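Local coordinates for protein aminotransferase class I and II (Streptococcus suis 89/1591, PDB 3OP7) that probably transfers amino groups between amino acids and keto acids, using pyridoxal phosphate held as a Schiff base on a lysine, at residues A[89-94]-A[113-118]; A[191-196]-A[215-220]. All blocks are in the same frame, centred on the assembly; numbering follows the deposited sequence.

Interaction 1 of 2, residues A[89-94]-A[113-118]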
loop_
_atom_site.group_PDB
_atom_site.type_symbol
_atom_site.label_atom_id
_atom_site.label_comp_id
_atom_site.label_asym_id
_atom_site.label_seq_id
_atom_site.Cartn_x
_atom_site.Cartn_y
_atom_site.Cartn_z
ATOM N N GLY A 89 -6.745 -2.271 0.800
ATOM C CA GLY A 89 -7.840 -1.471 0.290
ATOM C C GLY A 89 -8.054 -1.587 -1.193
ATOM O O GLY A 89 -7.196 -2.152 -1.910
ATOM N N ALA A 90 -9.165 -1.039 -1.669
ATOM C CA ALA A 90 -9.336 -0.763 -3.095
ATOM C C ALA A 90 -8.211 0.149 -3.636
ATOM O O ALA A 90 -7.822 0.021 -4.799
ATOM C CB ALA A 90 -10.729 -0.204 -3.401
ATOM N N THR A 91 -7.643 1.007 -2.765
ATOM C CA THR A 91 -6.506 1.857 -3.126
ATOM C C THR A 91 -5.388 1.000 -3.712
ATOM O O THR A 91 -4.884 1.249 -4.811
ATOM C CB THR A 91 -6.021 2.714 -1.935
ATOM O OG1 THR A 91 -7.088 3.579 -1.462
ATOM C CG2 THR A 91 -4.888 3.603 -2.363
ATOM N N GLY A 92 -4.989 -0.001 -2.925
ATOM C CA GLY A 92 -3.906 -0.866 -3.339
ATOM C C GLY A 92 -4.248 -1.701 -4.536
ATOM O O GLY A 92 -3.343 -1.999 -5.365
ATOM N N ALA A 93 -5.534 -2.060 -4.683
ATOM C CA ALA A 93 -5.965 -2.866 -5.803
ATOM C C ALA A 93 -5.907 -2.068 -7.134
ATOM O O ALA A 93 -5.335 -2.533 -8.129
ATOM C CB ALA A 93 -7.327 -3.435 -5.621
ATOM N N ASN A 94 -6.463 -0.856 -7.129
ATOM C CA ASN A 94 -6.354 -0.015 -8.332
ATOM C C ASN A 94 -4.909 0.216 -8.725
ATOM O O ASN A 94 -4.580 0.128 -9.921
ATOM C CB ASN A 94 -7.063 1.366 -8.167
ATOM C CG ASN A 94 -8.560 1.300 -8.171
ATOM O OD1 ASN A 94 -9.187 0.477 -8.864
ATOM N ND2 ASN A 94 -9.177 2.287 -7.507
ATOM N N PRO A 113 -15.422 13.057 -14.589
ATOM C CA PRO A 113 -14.637 12.839 -13.398
ATOM C C PRO A 113 -14.937 11.503 -12.796
ATOM O O PRO A 113 -15.984 10.924 -13.020
ATOM C CB PRO A 113 -15.170 13.895 -12.393
ATOM C CG PRO A 113 -16.083 14.635 -13.021
ATOM C CD PRO A 113 -16.280 14.236 -14.443
ATOM N N THR A 114 -13.971 10.984 -12.067
ATOM C CA THR A 114 -14.135 9.745 -11.374
ATOM C C THR A 114 -13.074 9.719 -10.276
ATOM O O THR A 114 -12.390 10.706 -10.051
ATOM C CB THR A 114 -13.914 8.517 -12.314
ATOM O OG1 THR A 114 -14.278 7.346 -11.605
ATOM C CG2 THR A 114 -12.437 8.381 -12.805
ATOM N N TYR A 115 -12.900 8.595 -9.611
ATOM C CA TYR A 115 -11.823 8.477 -8.599
ATOM C C TYR A 115 -10.433 8.724 -9.197
ATOM O O TYR A 115 -10.069 8.132 -10.220
ATOM C CB TYR A 115 -11.904 7.103 -7.939
ATOM C CG TYR A 115 -11.236 7.078 -6.580
ATOM C CD1 TYR A 115 -11.751 7.813 -5.543
ATOM C CD2 TYR A 115 -10.115 6.313 -6.338
ATOM C CE1 TYR A 115 -11.172 7.812 -4.297
ATOM C CE2 TYR A 115 -9.564 6.271 -5.106
ATOM C CZ TYR A 115 -10.068 7.046 -4.075
ATOM O OH TYR A 115 -9.495 7.055 -2.792
ATOM N N GLN A 116 -9.661 9.638 -8.612
ATOM C CA GLN A 116 -8.485 10.191 -9.313
ATOM C C GLN A 116 -7.413 9.169 -9.694
ATOM O O GLN A 116 -6.695 9.356 -10.658
ATOM C CB GLN A 116 -7.874 11.363 -8.504
ATOM C CG GLN A 116 -6.726 12.085 -9.196
ATOM C CD GLN A 116 -6.247 13.319 -8.450
ATOM O OE1 GLN A 116 -6.883 13.756 -7.482
ATOM N NE2 GLN A 116 -5.140 13.903 -8.911
ATOM N N GLN A 117 -7.318 8.073 -8.948
ATOM C CA GLN A 117 -6.364 7.017 -9.296
ATOM C C GLN A 117 -6.515 6.575 -10.761
ATOM O O GLN A 117 -5.524 6.254 -11.427
ATOM C CB GLN A 117 -6.599 5.789 -8.438
ATOM C CG GLN A 117 -6.047 5.864 -6.994
ATOM C CD GLN A 117 -6.158 4.527 -6.321
ATOM O OE1 GLN A 117 -7.255 4.021 -6.135
ATOM N NE2 GLN A 117 -5.001 3.943 -5.934
ATOM N N LEU A 118 -7.766 6.506 -11.193
ATOM C CA LEU A 118 -8.107 5.795 -12.405
ATOM C C LEU A 118 -7.596 6.472 -13.679
ATOM O O LEU A 118 -7.372 5.771 -14.687
ATOM C CB LEU A 118 -9.616 5.527 -12.512
ATOM C CG LEU A 118 -10.204 4.648 -11.407
ATOM C CD1 LEU A 118 -11.734 4.617 -11.627
ATOM C CD2 LEU A 118 -9.529 3.213 -11.305
HETATM O O HOH W 1 -7.263 5.945 -2.664
#

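Interaction 2 of 2, residues A[191-196]-A[215-220]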
loop_
_atom_site.group_PDB
_atom_site.type_symbol
_atom_site.label_atom_id
_atom_site.label_comp_id
_atom_site.label_asym_id
_atom_site.label_seq_id
_atom_site.Cartn_x
_atom_site.Cartn_y
_atom_site.Cartn_z
ATOM N N LEU A 191 -11.182 -2.038 -16.300
ATOM C CA LEU A 191 -10.939 -1.984 -14.867
ATOM C C LEU A 191 -12.172 -1.280 -14.307
ATOM O O LEU A 191 -12.536 -0.169 -14.767
ATOM C CB LEU A 191 -9.741 -1.123 -14.557
ATOM C CG LEU A 191 -9.516 -0.738 -13.069
ATOM C CD1 LEU A 191 -9.523 -2.009 -12.131
ATOM C CD2 LEU A 191 -8.207 0.080 -12.869
ATOM N N SER A 192 -12.864 -1.936 -13.390
ATOM C CA SER A 192 -14.029 -1.347 -12.740
ATOM C C SER A 192 -13.863 -1.319 -11.210
ATOM O O SER A 192 -13.782 -2.361 -10.562
ATOM C CB SER A 192 -15.273 -2.148 -13.131
ATOM O OG SER A 192 -16.447 -1.563 -12.581
ATOM N N ASP A 193 -13.704 -0.123 -10.659
ATOM C CA ASP A 193 -13.642 0.078 -9.238
ATOM C C ASP A 193 -15.088 0.083 -8.707
ATOM O O ASP A 193 -15.905 0.983 -9.015
ATOM C CB ASP A 193 -12.885 1.378 -8.950
ATOM C CG ASP A 193 -12.918 1.807 -7.479
ATOM O OD1 ASP A 193 -13.833 1.431 -6.724
ATOM O OD2 ASP A 193 -12.089 2.649 -7.128
ATOM N N GLU A 194 -15.399 -0.987 -7.996
ATOM C CA GLU A 194 -16.715 -1.308 -7.556
ATOM C C GLU A 194 -16.911 -1.194 -6.060
ATOM O O GLU A 194 -17.773 -1.866 -5.493
ATOM C CB GLU A 194 -17.128 -2.693 -8.104
ATOM C CG GLU A 194 -17.156 -2.660 -9.623
ATOM C CD GLU A 194 -17.334 -3.978 -10.357
ATOM O OE1 GLU A 194 -17.155 -5.058 -9.765
ATOM O OE2 GLU A 194 -17.705 -3.902 -11.572
ATOM N N VAL A 195 -16.159 -0.324 -5.399
ATOM C CA VAL A 195 -16.354 -0.155 -3.950
ATOM C C VAL A 195 -17.788 0.224 -3.557
ATOM O O VAL A 195 -18.216 -0.140 -2.451
ATOM C CB VAL A 195 -15.337 0.849 -3.291
ATOM C CG1 VAL A 195 -13.879 0.294 -3.399
ATOM C CG2 VAL A 195 -15.435 2.267 -3.862
ATOM N N TYR A 196 -18.479 0.960 -4.407
ATOM C CA TYR A 196 -19.864 1.358 -4.155
ATOM C C TYR A 196 -20.857 0.399 -4.765
ATOM O O TYR A 196 -21.281 0.553 -5.926
ATOM C CB TYR A 196 -20.167 2.769 -4.663
ATOM C CG TYR A 196 -19.355 3.810 -3.901
ATOM C CD1 TYR A 196 -19.646 4.076 -2.568
ATOM C CD2 TYR A 196 -18.346 4.521 -4.494
ATOM C CE1 TYR A 196 -18.960 5.004 -1.866
ATOM C CE2 TYR A 196 -17.640 5.452 -3.775
ATOM C CZ TYR A 196 -17.970 5.689 -2.471
ATOM O OH TYR A 196 -17.320 6.631 -1.725
ATOM N N ILE A 215 -11.825 -6.475 -14.909
ATOM C CA ILE A 215 -10.922 -6.526 -13.729
ATOM C C ILE A 215 -11.705 -5.756 -12.660
ATOM O O ILE A 215 -11.946 -4.544 -12.817
ATOM C CB ILE A 215 -9.558 -5.870 -13.984
ATOM C CG1 ILE A 215 -8.814 -6.561 -15.131
ATOM C CG2 ILE A 215 -8.699 -5.854 -12.670
ATOM C CD1 ILE A 215 -7.566 -5.814 -15.582
ATOM N N ALA A 216 -12.206 -6.482 -11.655
ATOM C CA ALA A 216 -13.006 -5.921 -10.575
ATOM C C ALA A 216 -12.152 -5.559 -9.385
ATOM O O ALA A 216 -11.338 -6.378 -8.951
ATOM C CB ALA A 216 -14.083 -6.919 -10.145
ATOM N N VAL A 217 -12.310 -4.324 -8.910
ATOM C CA VAL A 217 -11.629 -3.850 -7.730
ATOM C C VAL A 217 -12.716 -3.587 -6.709
ATOM O O VAL A 217 -13.781 -3.001 -6.994
ATOM C CB VAL A 217 -10.754 -2.602 -8.009
ATOM C CG1 VAL A 217 -10.484 -1.788 -6.720
ATOM C CG2 VAL A 217 -9.428 -3.017 -8.682
ATOM N N ASN A 218 -12.489 -4.049 -5.481
ATOM C CA ASN A 218 -13.476 -3.816 -4.442
ATOM C C ASN A 218 -12.783 -3.793 -3.072
ATOM O O ASN A 218 -11.571 -3.972 -2.968
ATOM C CB ASN A 218 -14.588 -4.863 -4.506
ATOM C CG ASN A 218 -15.986 -4.327 -4.046
ATOM O OD1 ASN A 218 -16.080 -3.540 -3.096
ATOM N ND2 ASN A 218 -17.083 -4.740 -4.746
ATOM N N SER A 219 -13.566 -3.522 -2.038
ATOM C CA SER A 219 -13.009 -3.543 -0.675
ATOM C C SER A 219 -14.074 -3.553 0.396
ATOM O O SER A 219 -15.261 -3.453 0.116
ATOM C CB SER A 219 -12.079 -2.395 -0.451
ATOM O OG SER A 219 -12.715 -1.225 -0.097
ATOM N N LEU A 220 -13.619 -3.673 1.630
ATOM C CA LEU A 220 -14.517 -3.698 2.778
ATOM C C LEU A 220 -14.732 -2.300 3.338
ATOM O O LEU A 220 -15.408 -2.157 4.354
ATOM C CB LEU A 220 -14.033 -4.631 3.854
ATOM C CG LEU A 220 -13.910 -6.118 3.419
ATOM C CD1 LEU A 220 -13.334 -7.021 4.530
ATOM C CD2 LEU A 220 -15.245 -6.687 2.919
HETATM O O HOH W 2 -16.939 -6.302 -7.357
HETATM O O HOH W 3 -16.610 -1.101 -0.362
HETATM O O HOH W 4 -18.760 -3.375 -2.413
#

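Interaction 1 of 2, residues A[89-94]-A[113-118]
Q117 reaches N94 and T91 with an extended side chain: CG lies beside its own backbone N (chi1 -78°) and CD is anti beyond it (chi2 -172°). The two ends of its amide do different work. NE2 donates to the backbone O of T91 at 2.9 Å, and the bond is nearly straight, with T91 O close to the amide plane of Q117. OE1 accepts from ND2 of N94, also at 2.9 Å. That donor sits above the carbonyl plane of Q117, and the two amide planes are turned 64° apart. The methyl CG2 of T91 lies 3.6 Å from Q117 NE2. CD2 of L118 also touches the N94 amide, 3.7 Å from OD1. The contact joins the start of helix 89-101, whose first turn receives the cofactor phosphate in this fold-type I aminotransferase, to the N-terminal end of helix 117-124 and the turn before it. T91 OG1 and A90 N both bond to that phosphate on the modified lysine at position 222. A water joins T91 OG1, at 2.7 Å, to the hydroxyl of Y115. Q117 NE2 also bonds to the backbone O of Y250 of the second subunit, and I253 of that subunit packs on T91 and Y115.

Interaction 2 of 2, residues A[191-196]-A[215-220]
L191 and I215 pair in parallel on neighbouring strands, 189-193 and 214-219, the two strands of a beta-alpha-beta unit with helix 207-210 between them. The unit belongs to the large mixed sheet of the aminotransferase fold. Three backbone bonds hold the segments together. S192 N donates to I215 O at 2.8 Å, V217 N to S192 O at 3.0 Å, and E194 N to V217 O at 2.8 Å.

The tight part is the apolar cluster of L191, I215 and V217. D193 is the polar residue on the same face. CG of L191 is anti to its backbone N (chi1 168°), and chi2 of 52° places CD1, which meets V217 CG2 at 3.6 Å. I215 CG2 lies a little farther off. Helix 89-101 covers this face, with A93 and N94 on V217.

The other face carries S192 and A216, and the polar end of E194 lies over it. E194 OE1 lies 3.6 Å from A216 CB and bonds to S206 OG. Its OE2 accepts from S192 OG and from the backbone N of I207.

The direct ladder ends at the bond from E194 N to V217 O. From V195 onward waters bridge the segments. One spans the carbonyls of V195 and S219. Another donates to N218 OD1 and, over a longer distance, to V195 O. A further water links side chains, E194 OE1 to N218 ND2. The chain turns here. D193 OD1 accepts from V195 N in an Asx turn, while D193 OD2 bonds to the pyridine N1 of the cofactor. N218 OD1 accepts from the backbone N of S219, in the carbonyl plane, at 2.7 Å.

Overall arrangement
Interactions 1 and 2 lie next to each other at the cofactor site, with centres about 9 Å apart. They meet directly at N94 and D193. N94 ND2 lies 3.0 Å from D193 OD2, a probable hydrogen bond. Through this link a chain of hydrogen bonds connects Q117 to the aspartate that meets the ring nitrogen. This probably helps to fix the aspartate in place. The phosphate is shared in a similar way: A90 and T91 of interaction 1 and S219 of interaction 2 all bond to it. Packing closes the join, with N94 OD1 3.4 Å from V217 CG1 and A90 N 3.4 Å from S219 CB.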